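Matching sites in aminopeptidase from Aneurinibacillus sp., a protein that probably acts as a zinc-dependent aminopeptidase, cleaving residues from the N-terminal ends of peptides (PDB 2EK9 (chain A, 1.97 Å), residues L300-S305 and P365-Y370), and in its relative aminopeptidase YwaD from Bacillus subtilis (PDB 6HC6 (chain B, 1.77 Å), residues L322-T327 and E395-Y400). One frame, after least-squares fit of the local backbone (RMSD 0.61 Å); residues are numbered along the deposited sequences.

Structure 1 (2EK9); sequences LDMVGS and PVEPWY. With ZN (zinc ion), chain C; BES (2-(3-amino-2-hydroxy-4-phenyl-butyrylamino)-4-methyl-pentanoic acid), chain D.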
loop_
_atom_site.group_PDB
_atom_site.type_symbol
_atom_site.label_atom_id
_atom_site.label_comp_id
_atom_site.label_asym_id
_atom_site.label_seq_id
_atom_site.Cartn_x
_atom_site.Cartn_y
_atom_site.Cartn_z
ATOM N N LEU A 300 8.108 -5.480 -3.487
ATOM C CA LEU A 300 9.160 -4.588 -3.011
ATOM C C LEU A 300 8.536 -3.241 -2.685
ATOM O O LEU A 300 8.119 -2.519 -3.583
ATOM C CB LEU A 300 10.221 -4.415 -4.103
ATOM C CG LEU A 300 11.008 -5.678 -4.461
ATOM C CD1 LEU A 300 11.396 -5.657 -5.928
ATOM C CD2 LEU A 300 12.249 -5.766 -3.572
ATOM N N ASP A 301 8.472 -2.905 -1.401
ATOM C CA ASP A 301 7.869 -1.640 -0.986
ATOM C C ASP A 301 8.655 -1.072 0.197
ATOM O O ASP A 301 8.672 -1.668 1.274
ATOM C CB ASP A 301 6.409 -1.882 -0.584
ATOM C CG ASP A 301 5.568 -0.615 -0.613
ATOM O OD1 ASP A 301 6.143 0.491 -0.719
ATOM O OD2 ASP A 301 4.323 -0.727 -0.523
ATOM N N MET A 302 9.292 0.080 -0.021
ATOM C CA MET A 302 10.105 0.770 0.983
ATOM C C MET A 302 11.334 -0.063 1.291
ATOM O O MET A 302 11.444 -0.701 2.338
ATOM C CB MET A 302 9.267 1.062 2.238
ATOM C CG MET A 302 8.265 2.189 1.979
ATOM S SD MET A 302 6.998 2.480 3.224
ATOM C CE MET A 302 8.024 3.103 4.588
ATOM N N VAL A 303 12.267 -0.043 0.342
ATOM C CA VAL A 303 13.485 -0.826 0.437
ATOM C C VAL A 303 14.787 -0.044 0.239
ATOM O O VAL A 303 15.795 -0.615 -0.183
ATOM C CB VAL A 303 13.438 -1.983 -0.584
ATOM C CG1 VAL A 303 12.306 -2.946 -0.226
ATOM C CG2 VAL A 303 13.214 -1.430 -1.989
ATOM N N GLY A 304 14.782 1.247 0.556
ATOM C CA GLY A 304 15.998 2.023 0.385
ATOM C C GLY A 304 16.302 3.132 1.383
ATOM O O GLY A 304 17.262 3.881 1.187
ATOM N N SER A 305 15.524 3.246 2.458
ATOM C CA SER A 305 15.754 4.319 3.431
ATOM C C SER A 305 16.872 4.082 4.439
ATOM O O SER A 305 16.917 3.052 5.111
ATOM C CB SER A 305 14.469 4.627 4.201
ATOM O OG SER A 305 14.708 5.635 5.172
ATOM N N PRO A 365 11.757 -1.417 11.666
ATOM C CA PRO A 365 10.648 -0.453 11.645
ATOM C C PRO A 365 10.876 0.599 10.562
ATOM O O PRO A 365 12.019 0.928 10.247
ATOM C CB PRO A 365 10.685 0.148 13.052
ATOM C CG PRO A 365 11.283 -0.940 13.876
ATOM C CD PRO A 365 12.394 -1.440 12.993
ATOM N N VAL A 366 9.795 1.127 9.997
ATOM C CA VAL A 366 9.918 2.121 8.937
ATOM C C VAL A 366 10.410 3.478 9.426
ATOM O O VAL A 366 10.362 3.785 10.621
ATOM C CB VAL A 366 8.578 2.318 8.185
ATOM C CG1 VAL A 366 8.142 1.004 7.555
ATOM C CG2 VAL A 366 7.509 2.837 9.135
ATOM N N GLU A 367 10.889 4.283 8.484
ATOM C CA GLU A 367 11.402 5.617 8.774
ATOM C C GLU A 367 10.272 6.572 9.159
ATOM O O GLU A 367 9.100 6.300 8.902
ATOM C CB GLU A 367 12.112 6.180 7.546
ATOM C CG GLU A 367 11.176 6.383 6.352
ATOM C CD GLU A 367 11.145 5.194 5.406
ATOM O OE1 GLU A 367 11.186 4.035 5.878
ATOM O OE2 GLU A 367 11.068 5.423 4.180
ATOM N N PRO A 368 10.618 7.712 9.777
ATOM C CA PRO A 368 9.621 8.708 10.187
ATOM C C PRO A 368 9.071 9.502 8.993
ATOM O O PRO A 368 8.015 10.127 9.082
ATOM C CB PRO A 368 10.407 9.617 11.138
ATOM C CG PRO A 368 11.550 8.746 11.616
ATOM C CD PRO A 368 11.934 8.020 10.361
ATOM N N TRP A 369 9.802 9.459 7.881
ATOM C CA TRP A 369 9.467 10.194 6.659
ATOM C C TRP A 369 8.342 9.584 5.827
ATOM O O TRP A 369 7.841 10.201 4.886
ATOM C CB TRP A 369 10.729 10.319 5.805
ATOM C CG TRP A 369 11.963 10.542 6.630
ATOM C CD1 TRP A 369 13.159 9.894 6.505
ATOM C CD2 TRP A 369 12.113 11.454 7.727
ATOM N NE1 TRP A 369 14.044 10.343 7.456
ATOM C CE2 TRP A 369 13.429 11.301 8.221
ATOM C CE3 TRP A 369 11.263 12.385 8.342
ATOM C CZ2 TRP A 369 13.919 12.045 9.301
ATOM C CZ3 TRP A 369 11.750 13.128 9.420
ATOM C CH2 TRP A 369 13.066 12.951 9.887
ATOM N N TYR A 370 7.965 8.364 6.180
ATOM C CA TYR A 370 6.898 7.632 5.514
ATOM C C TYR A 370 5.644 8.497 5.299
ATOM O O TYR A 370 5.057 9.000 6.255
ATOM C CB TYR A 370 6.588 6.403 6.375
ATOM C CG TYR A 370 5.305 5.684 6.075
ATOM C CD1 TYR A 370 5.066 5.134 4.821
ATOM C CD2 TYR A 370 4.337 5.521 7.066
ATOM C CE1 TYR A 370 3.896 4.437 4.560
ATOM C CE2 TYR A 370 3.164 4.828 6.816
ATOM C CZ TYR A 370 2.950 4.289 5.560
ATOM O OH TYR A 370 1.786 3.603 5.302
HETATM ZN ZN ZN C . 4.234 1.604 -0.392
HETATM N N2 BES D . 4.123 1.412 2.661
HETATM C C1 BES D . 3.051 0.507 2.293
HETATM C C6 BES D . 2.249 0.137 3.536
HETATM C C7 BES D . 3.196 -0.181 4.670
HETATM C C8 BES D . 3.726 0.847 5.440
HETATM C C12 BES D . 3.535 -1.501 4.944
HETATM C C9 BES D . 4.597 0.555 6.484
HETATM C C11 BES D . 4.405 -1.792 5.987
HETATM C C10 BES D . 4.937 -0.765 6.757
HETATM C C2 BES D . 2.163 1.169 1.247
HETATM O O2 BES D . 2.906 2.186 0.564
HETATM C C3 BES D . 0.973 1.786 1.920
HETATM O O3 BES D . 0.942 2.985 2.146
HETATM N N1 BES D . -0.019 0.962 2.245
HETATM C C4 BES D . -1.219 1.456 2.902
HETATM C C13 BES D . -2.147 0.251 2.985
HETATM C C14 BES D . -2.999 0.130 1.726
HETATM C C15 BES D . -4.211 -0.761 1.970
HETATM C C16 BES D . -3.425 1.504 1.220
HETATM C C5 BES D . -0.925 1.957 4.285
HETATM O O1 BES D . 0.066 1.491 4.890
HETATM O O4 BES D . -1.682 2.819 4.782
HETATM O O HOH W 1 13.077 7.600 3.845
#
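Two irregular loops meet where CA of S305 lies 7.0 Å from CA of E367, which opens a type I turn ending at Y370; the loops follow the parallel strands 294-300 and 358-364 of the M28 peptidase domain. M302 carries the contact: its chain, bent at chi3 (68°), brings CE to 3.6 Å from CG1 of V366 and 3.5 Å from OE1 of E367. Its SD, 4.6 Å from the centre of the Y370 ring, makes an oblique Met-aromatic contact. CB of S305 packs 3.5 Å from OE2 of E367, and water 1 bridges OG and OE2; D307 N and N239 ND2 also bind these oxygens. W369 NE1 bonds D307. D301 grips zinc through both carboxylate oxygens beside H228 and D240, while bestatin gives it O2 and receives a weak bond from Y370 OH.

Structure 1 against structure 2
The CA atoms that can be compared coincide within the error, zinc is bound at the same place in both, and D301(A), M302(A), V366(A), E367(A) and Y370(A) hold the places of their counterparts, as does the water 1 / water 2 position. At S305(A) / T327(B) the hydroxyl is retained: OG and OG1 are 0.2 Å apart after superposition, and CB touches the glutamate carboxylate in both, E367(A) and E397(B). What T327(B) adds is CG2, a methyl without counterpart in S305(A), in a buried setting. The carbonyl oxygens of S305(A) and T327(B) stand 1.7 Å apart, so the carbonyl of this residue points differently although the CA atoms coincide. P365(A) and E395(B) differ in identity. W369(A) and W399(B) differ by close to a half-turn of the indole, chi2 133° against -53°, which puts their CH2 atoms 5.0 Å apart. The flip sets CD2 of W399(B) near CD1 of W369(A), and CD1 of W399(B) near CD2 of W369(A), but the NE1 place from which W369(A) bonds D307(A) is left. Bestatin is modelled in structure 1 alone, touching D301(A), M302(A), V366(A) and Y370(A). In structure 2, water 3 stands where its N2 lies and water 4 where its zinc-binding O2 lies, while protein atoms from outside the two segments reach into part of its place.

Structure 2 (6HC6); sequences LDMVGT and EVEPWY. With ZN (zinc ion), chain E.
CA of T327 lies 7.2 Å from CA of E397, and the irregular loop carrying E397 makes a type I turn from there to Y400. The chain of M324, bent at chi3 (63°), brings CE to 3.8 Å from CG1 of V396 and 3.5 Å from OE1 of E397. Its SD is 4.7 Å from the centre of the Y400 ring, an oblique Met-aromatic contact. CB of T327 packs 3.7 Å from OE2 of E397; water 2 lies 2.6 Å from OG1, which is also hydrogen-bonded to W329, and gives OE1 of E397 a weak bond, an oxygen that N261 ND2 binds too. Next in the turn, the W399 indole has chi2 at -53°. D323 grips zinc through both carboxylate oxygens beside H250 and D262, waters 3 and 4 joining the shell, while Y400 OH is hydrogen-bonded to E452, a ligand of the second zinc.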
loop_
_atom_site.group_PDB
_atom_site.type_symbol
_atom_site.label_atom_id
_atom_site.label_comp_id
_atom_site.label_asym_id
_atom_site.label_seq_id
_atom_site.Cartn_x
_atom_site.Cartn_y
_atom_site.Cartn_z
ATOM N N LEU B 322 8.314 -5.696 -3.805
ATOM C CA LEU B 322 9.303 -4.761 -3.271
ATOM C C LEU B 322 8.611 -3.462 -2.878
ATOM O O LEU B 322 8.071 -2.768 -3.741
ATOM C CB LEU B 322 10.379 -4.482 -4.320
ATOM C CG LEU B 322 10.906 -5.773 -4.957
ATOM C CD1 LEU B 322 11.798 -5.483 -6.145
ATOM C CD2 LEU B 322 11.657 -6.546 -3.905
ATOM N N ASP B 323 8.637 -3.117 -1.592
ATOM C CA ASP B 323 7.946 -1.905 -1.138
ATOM C C ASP B 323 8.725 -1.341 0.042
ATOM O O ASP B 323 8.652 -1.892 1.143
ATOM C CB ASP B 323 6.487 -2.215 -0.762
ATOM C CG ASP B 323 5.636 -0.968 -0.512
ATOM O OD1 ASP B 323 6.165 0.144 -0.467
ATOM O OD2 ASP B 323 4.395 -1.095 -0.357
ATOM N N MET B 324 9.450 -0.272 -0.210
ATOM C CA MET B 324 10.259 0.456 0.762
ATOM C C MET B 324 11.594 -0.233 0.990
ATOM O O MET B 324 11.842 -0.736 2.021
ATOM C CB MET B 324 9.481 0.731 2.051
ATOM C CG MET B 324 8.435 1.797 1.889
ATOM S SD MET B 324 7.295 2.085 3.240
ATOM C CE MET B 324 8.429 2.630 4.501
ATOM N N VAL B 325 12.423 -0.148 -0.013
ATOM C CA VAL B 325 13.671 -0.889 0.042
ATOM C C VAL B 325 14.884 0.028 -0.094
ATOM O O VAL B 325 15.960 -0.437 -0.414
ATOM C CB VAL B 325 13.697 -1.996 -1.030
ATOM C CG1 VAL B 325 12.737 -3.123 -0.649
ATOM C CG2 VAL B 325 13.359 -1.420 -2.408
ATOM N N GLY B 326 14.737 1.324 0.172
ATOM C CA GLY B 326 15.899 2.184 0.034
ATOM C C GLY B 326 16.120 3.279 1.061
ATOM O O GLY B 326 16.876 4.218 0.787
ATOM N N THR B 327 15.509 3.199 2.240
ATOM C CA THR B 327 15.616 4.336 3.147
ATOM C C THR B 327 17.051 4.500 3.623
ATOM O O THR B 327 17.787 3.521 3.787
ATOM C CB THR B 327 14.688 4.191 4.351
ATOM O OG1 THR B 327 14.731 5.404 5.111
ATOM C CG2 THR B 327 15.143 3.056 5.257
ATOM N N GLU B 395 10.080 -1.118 12.937
ATOM C CA GLU B 395 9.515 0.163 12.523
ATOM C C GLU B 395 10.211 0.700 11.279
ATOM O O GLU B 395 11.371 0.382 10.997
ATOM C CB GLU B 395 9.617 1.190 13.648
ATOM C CG GLU B 395 8.507 1.074 14.676
ATOM C CD GLU B 395 8.761 1.929 15.897
ATOM O OE1 GLU B 395 7.827 2.642 16.328
ATOM O OE2 GLU B 395 9.895 1.880 16.426
ATOM N N VAL B 396 9.480 1.519 10.524
ATOM C CA VAL B 396 10.034 2.159 9.340
ATOM C C VAL B 396 10.435 3.589 9.678
ATOM O O VAL B 396 10.275 4.047 10.815
ATOM C CB VAL B 396 9.033 2.119 8.171
ATOM C CG1 VAL B 396 8.816 0.693 7.725
ATOM C CG2 VAL B 396 7.714 2.756 8.574
ATOM N N GLU B 397 10.956 4.302 8.684
ATOM C CA GLU B 397 11.510 5.619 8.906
ATOM C C GLU B 397 10.412 6.603 9.298
ATOM O O GLU B 397 9.235 6.402 8.976
ATOM C CB GLU B 397 12.221 6.107 7.646
ATOM C CG GLU B 397 11.293 6.323 6.461
ATOM C CD GLU B 397 11.142 5.089 5.592
ATOM O OE1 GLU B 397 10.733 5.252 4.421
ATOM O OE2 GLU B 397 11.419 3.959 6.069
ATOM N N PRO B 398 10.777 7.677 10.007
ATOM C CA PRO B 398 9.779 8.693 10.370
ATOM C C PRO B 398 9.258 9.476 9.177
ATOM O O PRO B 398 8.244 10.170 9.309
ATOM C CB PRO B 398 10.542 9.603 11.342
ATOM C CG PRO B 398 11.985 9.393 11.012
ATOM C CD PRO B 398 12.091 7.947 10.624
ATOM N N TRP B 399 9.904 9.370 8.021
ATOM C CA TRP B 399 9.541 10.176 6.863
ATOM C C TRP B 399 8.416 9.565 6.042
ATOM O O TRP B 399 7.877 10.237 5.155
ATOM C CB TRP B 399 10.787 10.387 5.999
ATOM C CG TRP B 399 11.948 10.838 6.842
ATOM C CD1 TRP B 399 11.968 11.898 7.707
ATOM C CD2 TRP B 399 13.242 10.233 6.923
ATOM N NE1 TRP B 399 13.198 11.995 8.311
ATOM C CE2 TRP B 399 13.998 10.984 7.847
ATOM C CE3 TRP B 399 13.839 9.137 6.300
ATOM C CZ2 TRP B 399 15.317 10.669 8.158
ATOM C CZ3 TRP B 399 15.142 8.830 6.609
ATOM C CH2 TRP B 399 15.870 9.590 7.528
ATOM N N TYR B 400 8.052 8.318 6.333
ATOM C CA TYR B 400 7.018 7.588 5.613
ATOM C C TYR B 400 5.721 8.391 5.549
ATOM O O TYR B 400 5.257 8.931 6.563
ATOM C CB TYR B 400 6.826 6.247 6.340
ATOM C CG TYR B 400 5.558 5.469 6.107
ATOM C CD1 TYR B 400 5.437 4.604 5.028
ATOM C CD2 TYR B 400 4.502 5.548 7.011
ATOM C CE1 TYR B 400 4.290 3.862 4.842
ATOM C CE2 TYR B 400 3.347 4.815 6.827
ATOM C CZ TYR B 400 3.247 3.973 5.738
ATOM O OH TYR B 400 2.106 3.230 5.532
HETATM ZN ZN ZN E . 4.323 1.102 -0.124
HETATM O O HOH W 2 13.248 7.004 3.641
HETATM O O HOH W 3 4.275 0.709 1.835
HETATM O O HOH W 4 2.463 1.819 0.422
#